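Long-range contacts in pheromone cOB1/lipoprotein, YaeC family (Enterococcus faecalis, PDB 4EF2), which binds selenomethionine here and probably serves as a membrane-anchored methionine-binding lipoprotein that supplies an ABC importer: residues 8-13 against 33-38; 24-29 against 218-223. All coordinates share one frame; numbering follows the deposited sequence.

Interaction 1: 8-13 against 33-38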
ATOM      1  N   VAL A   8      10.506  14.633   3.072  1.00 36.02           N
ATOM      2  CA  VAL A   8       9.876  13.321   2.924  1.00 41.02           C
ATOM      3  C   VAL A   8       8.547  13.395   2.134  1.00 37.49           C
ATOM      4  O   VAL A   8       7.624  14.119   2.488  1.00 39.60           O
ATOM      5  CB  VAL A   8       9.644  12.563   4.277  1.00 35.26           C
ATOM      6  CG1 VAL A   8       9.131  11.151   3.990  1.00 34.18           C
ATOM      7  CG2 VAL A   8      10.905  12.495   5.160  1.00 32.05           C
ATOM      8  N   GLY A   9       8.515  12.649   1.025  1.00 37.30           N
ATOM      9  CA  GLY A   9       7.324  12.462   0.189  1.00 40.40           C
ATOM     10  C   GLY A   9       6.464  11.354   0.799  1.00 40.14           C
ATOM     11  O   GLY A   9       6.982  10.336   1.169  1.00 41.85           O
ATOM     12  N   ALA A  10       5.156  11.571   0.895  1.00 38.77           N
ATOM     13  CA  ALA A  10       4.274  10.620   1.550  1.00 36.92           C
ATOM     14  C   ALA A  10       2.847  10.631   0.937  1.00 34.79           C
ATOM     15  O   ALA A  10       2.395  11.628   0.438  1.00 33.29           O
ATOM     16  CB  ALA A  10       4.239  10.946   3.043  1.00 31.46           C
ATOM     17  N   SER A  11       2.146   9.509   1.042  1.00 31.24           N
ATOM     18  CA  SER A  11       0.703   9.463   0.820  1.00 30.74           C
ATOM     19  C   SER A  11      -0.011  10.262   1.926  1.00 33.49           C
ATOM     20  O   SER A  11       0.524  10.410   3.030  1.00 34.24           O
ATOM     21  CB  SER A  11       0.176   8.008   0.818  1.00 27.60           C
ATOM     22  OG  SER A  11       0.745   7.250  -0.268  1.00 30.63           O
ATOM     23  N   PRO A  12      -1.225  10.782   1.646  1.00 33.83           N
ATOM     24  CA  PRO A  12      -1.941  11.563   2.667  1.00 35.39           C
ATOM     25  C   PRO A  12      -2.185  10.850   4.016  1.00 32.06           C
ATOM     26  O   PRO A  12      -1.956  11.437   5.099  1.00 34.20           O
ATOM     27  CB  PRO A  12      -3.291  11.872   2.005  1.00 34.57           C
ATOM     28  CG  PRO A  12      -2.988  11.883   0.528  1.00 33.66           C
ATOM     29  CD  PRO A  12      -1.925  10.820   0.339  1.00 32.04           C
ATOM     30  N   VAL A  13      -2.693   9.631   3.956  1.00 33.40           N
ATOM     31  CA  VAL A  13      -3.167   8.940   5.146  1.00 30.68           C
ATOM     32  C   VAL A  13      -2.995   7.493   4.988  1.00 31.30           C
ATOM     33  O   VAL A  13      -3.282   6.981   3.924  1.00 33.09           O
ATOM     34  CB  VAL A  13      -4.671   9.168   5.443  1.00 39.54           C
ATOM     35  CG1 VAL A  13      -4.984   8.537   6.806  1.00 35.64           C
ATOM     36  CG2 VAL A  13      -4.960  10.670   5.462  1.00 40.61           C
ATOM     37  N   LEU A  33      11.927  17.860   9.900  1.00 51.92           N
ATOM     38  CA  LEU A  33      11.205  17.060   8.908  1.00 55.82           C
ATOM     39  C   LEU A  33      10.267  17.967   8.091  1.00 61.00           C
ATOM     40  O   LEU A  33       9.484  18.717   8.687  1.00 53.19           O
ATOM     41  CB  LEU A  33      10.409  15.967   9.631  1.00 61.09           C
ATOM     42  CG  LEU A  33       9.927  14.754   8.858  1.00 56.93           C
ATOM     43  CD1 LEU A  33      11.138  14.013   8.333  1.00 70.87           C
ATOM     44  CD2 LEU A  33       9.105  13.878   9.791  1.00 58.73           C
ATOM     45  N   GLU A  34      10.363  17.931   6.751  1.00 50.02           N
ATOM     46  CA  GLU A  34       9.429  18.699   5.871  1.00 44.40           C
ATOM     47  C   GLU A  34       8.711  17.733   4.978  1.00 43.33           C
ATOM     48  O   GLU A  34       9.376  17.013   4.228  1.00 41.76           O
ATOM     49  CB  GLU A  34      10.178  19.710   5.027  1.00 50.18           C
ATOM     50  CG  GLU A  34      10.817  20.784   5.894  1.00 64.68           C
ATOM     51  CD  GLU A  34      11.464  21.909   5.105  1.00 86.48           C
ATOM     52  OE1 GLU A  34      11.586  21.777   3.859  1.00 86.52           O
ATOM     53  OE2 GLU A  34      11.851  22.922   5.748  1.00 92.60           O
ATOM     54  N   VAL A  35       7.366  17.688   5.067  1.00 35.78           N
ATOM     55  CA  VAL A  35       6.583  16.721   4.326  1.00 37.01           C
ATOM     56  C   VAL A  35       6.084  17.284   3.008  1.00 36.91           C
ATOM     57  O   VAL A  35       5.716  18.437   2.938  1.00 34.30           O
ATOM     58  CB  VAL A  35       5.427  16.135   5.181  1.00 41.62           C
ATOM     59  CG1 VAL A  35       4.612  15.113   4.383  1.00 29.92           C
ATOM     60  CG2 VAL A  35       5.987  15.477   6.438  1.00 37.25           C
ATOM     61  N   THR A  36       6.113  16.466   1.949  1.00 32.75           N
ATOM     62  CA  THR A  36       5.385  16.771   0.686  1.00 35.76           C
ATOM     63  C   THR A  36       4.374  15.661   0.453  1.00 37.30           C
ATOM     64  O   THR A  36       4.766  14.503   0.262  1.00 38.92           O
ATOM     65  CB  THR A  36       6.310  16.855  -0.538  1.00 35.12           C
ATOM     66  OG1 THR A  36       7.183  17.939  -0.344  1.00 40.60           O
ATOM     67  CG2 THR A  36       5.535  17.164  -1.821  1.00 35.76           C
ATOM     68  N   THR A  37       3.088  16.004   0.498  1.00 34.54           N
ATOM     69  CA  THR A  37       2.071  15.028   0.294  1.00 35.66           C
ATOM     70  C   THR A  37       1.765  14.886  -1.191  1.00 38.70           C
ATOM     71  O   THR A  37       1.522  15.872  -1.867  1.00 36.88           O
ATOM     72  CB  THR A  37       0.791  15.315   1.083  1.00 36.89           C
ATOM     73  OG1 THR A  37       1.119  15.285   2.473  1.00 38.21           O
ATOM     74  CG2 THR A  37      -0.227  14.149   0.800  1.00 38.01           C
ATOM     75  N   TYR A  38       1.742  13.643  -1.652  1.00 32.86           N
ATOM     76  CA  TYR A  38       1.431  13.255  -3.011  1.00 32.52           C
ATOM     77  C   TYR A  38       0.176  12.363  -3.000  1.00 34.55           C
ATOM     78  O   TYR A  38      -0.000  11.511  -2.097  1.00 38.91           O
ATOM     79  CB  TYR A  38       2.592  12.463  -3.675  1.00 35.24           C
ATOM     80  CG  TYR A  38       3.901  13.209  -3.842  1.00 37.03           C
ATOM     81  CD1 TYR A  38       4.101  14.106  -4.879  1.00 37.28           C
ATOM     82  CD2 TYR A  38       4.932  13.051  -2.900  1.00 37.09           C
ATOM     83  CE1 TYR A  38       5.285  14.823  -4.984  1.00 37.97           C
ATOM     84  CE2 TYR A  38       6.112  13.756  -2.998  1.00 38.65           C
ATOM     85  CZ  TYR A  38       6.296  14.617  -4.038  1.00 39.55           C
ATOM     86  OH  TYR A  38       7.480  15.290  -4.099  1.00 41.63           O
TER
HETATM   87  O   HOH W   1       0.264   8.648  -2.642  1.00 41.10           O

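Interaction 2: 24-29 against 218-223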
ATOM      1  N   PRO A  24       7.711  16.533  16.306  1.00 47.81           N
ATOM      2  CA  PRO A  24       8.313  16.945  17.559  1.00 49.41           C
ATOM      3  C   PRO A  24       9.357  15.987  18.122  1.00 50.98           C
ATOM      4  O   PRO A  24      10.297  16.440  18.781  1.00 52.22           O
ATOM      5  CB  PRO A  24       7.114  17.071  18.544  1.00 53.74           C
ATOM      6  CG  PRO A  24       5.889  17.089  17.674  1.00 56.37           C
ATOM      7  CD  PRO A  24       6.250  16.327  16.442  1.00 51.64           C
ATOM      8  N   LEU A  25       9.186  14.685  17.892  1.00 51.05           N
ATOM      9  CA  LEU A  25      10.152  13.684  18.366  1.00 50.70           C
ATOM     10  C   LEU A  25      11.418  13.879  17.595  1.00 48.78           C
ATOM     11  O   LEU A  25      12.490  13.862  18.202  1.00 54.55           O
ATOM     12  CB  LEU A  25       9.640  12.234  18.209  1.00 47.99           C
ATOM     13  CG  LEU A  25       8.436  11.894  19.093  1.00 53.32           C
ATOM     14  CD1 LEU A  25       7.760  10.596  18.659  1.00 48.59           C
ATOM     15  CD2 LEU A  25       8.846  11.875  20.571  1.00 56.68           C
ATOM     16  N   LEU A  26      11.302  14.119  16.281  1.00 49.63           N
ATOM     17  CA  LEU A  26      12.488  14.369  15.425  1.00 49.87           C
ATOM     18  C   LEU A  26      13.170  15.700  15.701  1.00 48.90           C
ATOM     19  O   LEU A  26      14.409  15.791  15.606  1.00 48.53           O
ATOM     20  CB  LEU A  26      12.168  14.223  13.934  1.00 53.18           C
ATOM     21  CG  LEU A  26      12.114  12.750  13.513  1.00 54.49           C
ATOM     22  CD1 LEU A  26      11.323  12.615  12.245  1.00 50.10           C
ATOM     23  CD2 LEU A  26      13.537  12.162  13.407  1.00 51.17           C
ATOM     24  N   GLU A  27      12.386  16.709  16.054  1.00 49.19           N
ATOM     25  CA  GLU A  27      12.950  18.011  16.427  1.00 60.01           C
ATOM     26  C   GLU A  27      13.779  17.916  17.706  1.00 59.77           C
ATOM     27  O   GLU A  27      14.862  18.523  17.762  1.00 62.56           O
ATOM     28  CB  GLU A  27      11.870  19.090  16.586  1.00 65.82           C
ATOM     29  CG  GLU A  27      11.360  19.602  15.262  1.00 82.58           C
ATOM     30  CD  GLU A  27      10.217  20.586  15.406  1.00103.70           C
ATOM     31  OE1 GLU A  27      10.251  21.431  16.342  1.00103.54           O
ATOM     32  OE2 GLU A  27       9.306  20.519  14.552  1.00 87.47           O
ATOM     33  N   LYS A  28      13.290  17.177  18.717  1.00 61.39           N
ATOM     34  CA  LYS A  28      14.060  16.948  19.964  1.00 62.21           C
ATOM     35  C   LYS A  28      15.397  16.305  19.586  1.00 60.52           C
ATOM     36  O   LYS A  28      16.413  16.644  20.158  1.00 64.52           O
ATOM     37  CB  LYS A  28      13.280  16.123  21.020  1.00 57.48           C
ATOM     38  N   GLU A  29      15.411  15.470  18.552  1.00 64.35           N
ATOM     39  CA  GLU A  29      16.663  14.908  18.004  1.00 62.94           C
ATOM     40  C   GLU A  29      17.466  15.849  17.059  1.00 57.02           C
ATOM     41  O   GLU A  29      18.433  15.413  16.445  1.00 53.82           O
ATOM     42  CB  GLU A  29      16.369  13.609  17.221  1.00 71.22           C
ATOM     43  CG  GLU A  29      15.670  12.454  17.940  1.00 73.17           C
ATOM     44  CD  GLU A  29      16.569  11.608  18.789  1.00 73.40           C
ATOM     45  OE1 GLU A  29      17.333  12.202  19.544  1.00 73.15           O
ATOM     46  OE2 GLU A  29      16.504  10.352  18.710  1.00101.97           O
ATOM     47  N   LYS A 218      18.261   7.417   9.403  1.00 49.53           N
ATOM     48  CA  LYS A 218      18.264   6.418  10.460  1.00 52.42           C
ATOM     49  C   LYS A 218      17.417   6.898  11.658  1.00 47.98           C
ATOM     50  O   LYS A 218      16.664   6.125  12.260  1.00 50.99           O
ATOM     51  CB  LYS A 218      19.687   6.052  10.889  1.00 56.21           C
ATOM     52  CG  LYS A 218      20.553   5.348   9.841  1.00 69.35           C
ATOM     53  N   LYS A 219      17.555   8.160  12.017  1.00 49.32           N
ATOM     54  CA  LYS A 219      16.751   8.709  13.110  1.00 55.17           C
ATOM     55  C   LYS A 219      15.239   8.629  12.815  1.00 45.14           C
ATOM     56  O   LYS A 219      14.444   8.331  13.711  1.00 49.38           O
ATOM     57  CB  LYS A 219      17.207  10.140  13.440  1.00 54.04           C
ATOM     58  CG  LYS A 219      18.509  10.193  14.227  1.00 69.56           C
ATOM     59  CD  LYS A 219      18.970  11.622  14.449  1.00 65.64           C
ATOM     60  CE  LYS A 219      20.145  11.700  15.404  1.00 70.15           C
ATOM     61  NZ  LYS A 219      20.334  13.131  15.752  1.00 66.05           N
ATOM     62  N   LEU A 220      14.856   8.907  11.568  1.00 45.87           N
ATOM     63  CA  LEU A 220      13.440   8.833  11.137  1.00 43.65           C
ATOM     64  C   LEU A 220      12.879   7.432  11.262  1.00 43.28           C
ATOM     65  O   LEU A 220      11.787   7.244  11.847  1.00 39.29           O
ATOM     66  CB  LEU A 220      13.247   9.311   9.680  1.00 48.74           C
ATOM     67  CG  LEU A 220      11.799   9.261   9.094  1.00 51.73           C
ATOM     68  CD1 LEU A 220      10.823  10.034   9.990  1.00 42.37           C
ATOM     69  CD2 LEU A 220      11.762   9.787   7.667  1.00 46.34           C
ATOM     70  N   VAL A 221      13.629   6.447  10.750  1.00 42.39           N
ATOM     71  CA  VAL A 221      13.217   5.041  10.816  1.00 43.03           C
ATOM     72  C   VAL A 221      13.130   4.555  12.247  1.00 48.61           C
ATOM     73  O   VAL A 221      12.180   3.866  12.598  1.00 44.16           O
ATOM     74  CB  VAL A 221      14.168   4.097  10.018  1.00 46.08           C
ATOM     75  CG1 VAL A 221      13.796   2.634  10.271  1.00 41.88           C
ATOM     76  CG2 VAL A 221      14.092   4.427   8.518  1.00 43.12           C
ATOM     77  N   LYS A 222      14.105   4.916  13.080  1.00 46.42           N
ATOM     78  CA  LYS A 222      14.084   4.495  14.470  1.00 44.01           C
ATOM     79  C   LYS A 222      12.862   5.094  15.225  1.00 45.37           C
ATOM     80  O   LYS A 222      12.207   4.382  15.978  1.00 43.05           O
ATOM     81  CB  LYS A 222      15.431   4.751  15.171  1.00 48.00           C
ATOM     82  CG  LYS A 222      16.439   3.614  14.957  1.00 53.96           C
ATOM     83  N   VAL A 223      12.560   6.374  15.027  1.00 41.81           N
ATOM     84  CA  VAL A 223      11.364   7.013  15.658  1.00 44.83           C
ATOM     85  C   VAL A 223      10.025   6.369  15.173  1.00 44.42           C
ATOM     86  O   VAL A 223       9.115   6.051  15.966  1.00 52.23           O
ATOM     87  CB  VAL A 223      11.417   8.575  15.453  1.00 47.18           C
ATOM     88  CG1 VAL A 223      10.129   9.272  15.847  1.00 49.79           C
ATOM     89  CG2 VAL A 223      12.604   9.145  16.228  1.00 43.16           C
TER

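Interaction 1: 8-13 against 33-38
Val8 meets Leu33 methyl to methyl, CG2 of the valine lying 3.5 Å from CD1 of the leucine. The two side chains slant across each other. In Val8, CG2 sits beside the backbone N while CG1 is anti to it (chi1 -174°), which turns CG2 to the leucine. Two residues on, Ala10 CB lies 4.4 Å from Val35 CG1, a looser contact. Val8, Ala10, Val35 and Thr37 occupy one face of the sheet, and helix 12-28 packs on it through Leu19 and Ala16. This is a beta-alpha-beta unit: strands 5-10 and 32-37 run parallel and side by side, and helix 12-28 connects them. Four backbone bonds join the segments: Val8 N to Glu34 O, Thr36 N to Val8 O, Ala10 N to Thr36 O and Tyr38 N to Ala10 O. Tyr38 turns its ring edge to Gly9, with CE2 3.6 Å from Gly9 CA and that carbon in the ring plane. Its ring also touches helix 43-49. Past the strand, the Pro12 ring lies across the Thr37 methyl, CG to CG2 3.6 Å. Beside it, Ser11 OG gives a hydrogen bond to a water at 2.8 Å, and the water gives one to Tyr38 O at 2.9 Å. This end of the contact lies near the ligand, the Ser11 side chain being about 6 Å from the bound selenomethionine.

Interaction 2: 24-29 against 218-223
Leu26 and Leu220 meet at the apolar centre, where CD1 of one lies 3.5 Å from CD1 of the other. This is tighter than usual van der Waals contact. The CB of Leu220 points away from the facing helix, and its CD1 methyl makes the approach. The second branch of Leu26 is directed at the backbone of the other helix: CD2 lies 3.9 Å from Lys219 O. The same methyl is 4.2 Å from Val223 CG2, so CD2 lies against Lys219 and Val223, one turn apart, while CD1 meets Leu220.

Val223 divides its two methyls between neighbouring leucines. While CG2 faces Leu26, CG1 packs on Leu25, 3.8 Å from CB and about as close to CD1. The axes of the helical segments 24-28 and 218-223 come no nearer than 10.4 Å and are inclined at 133°, so side chains fill the interval between them.

The polar edge lies where helix 12-28 ends. Lys219 runs extended beyond CG, and its NZ donates to Glu29 O at 3.0 Å. The nitrogen lies in the carbonyl plane, with a C=O...N angle of 151°. The ammonium group thus binds a carbonyl just past the C-terminal end of the helix, where its positive charge is probably favourable. The Glu29 carboxylate is not in contact with it, as OE1 is 4.9 Å from Lys219 NZ.

Around the two helices, Leu220 continues onto Leu6 and Val8 of strand 5-10 and Leu19 of helix 12-28, while Val223 also touches Val22. Helix 215-225 thus lies beside helix 12-28 on the face of the sheet that carries Val8, and helix 227-236 borders the pair where Leu25 reaches Glu228 and Val229.

Both interactions use helix 12-28 and lie on the same side of the chain's centre, about 16 Å apart between their centres. Interaction 1 joins two neighbouring strands early in the chain, mainly by backbone hydrogen bonds. Interaction 2 brings a late helix, 215-225, against an early one through leucine and valine side chains, with one lysine-to-carbonyl bond at its edge. Each is partly buried and has an exposed margin. They share a buried apolar patch: Leu33 CD2 is 3.5 Å from Leu26 CD1, and Val8 CG2 is 3.8 Å from Leu220 CD2. Interaction 1 also extends toward the ligand, whereas interaction 2 lies further from the chain's centre.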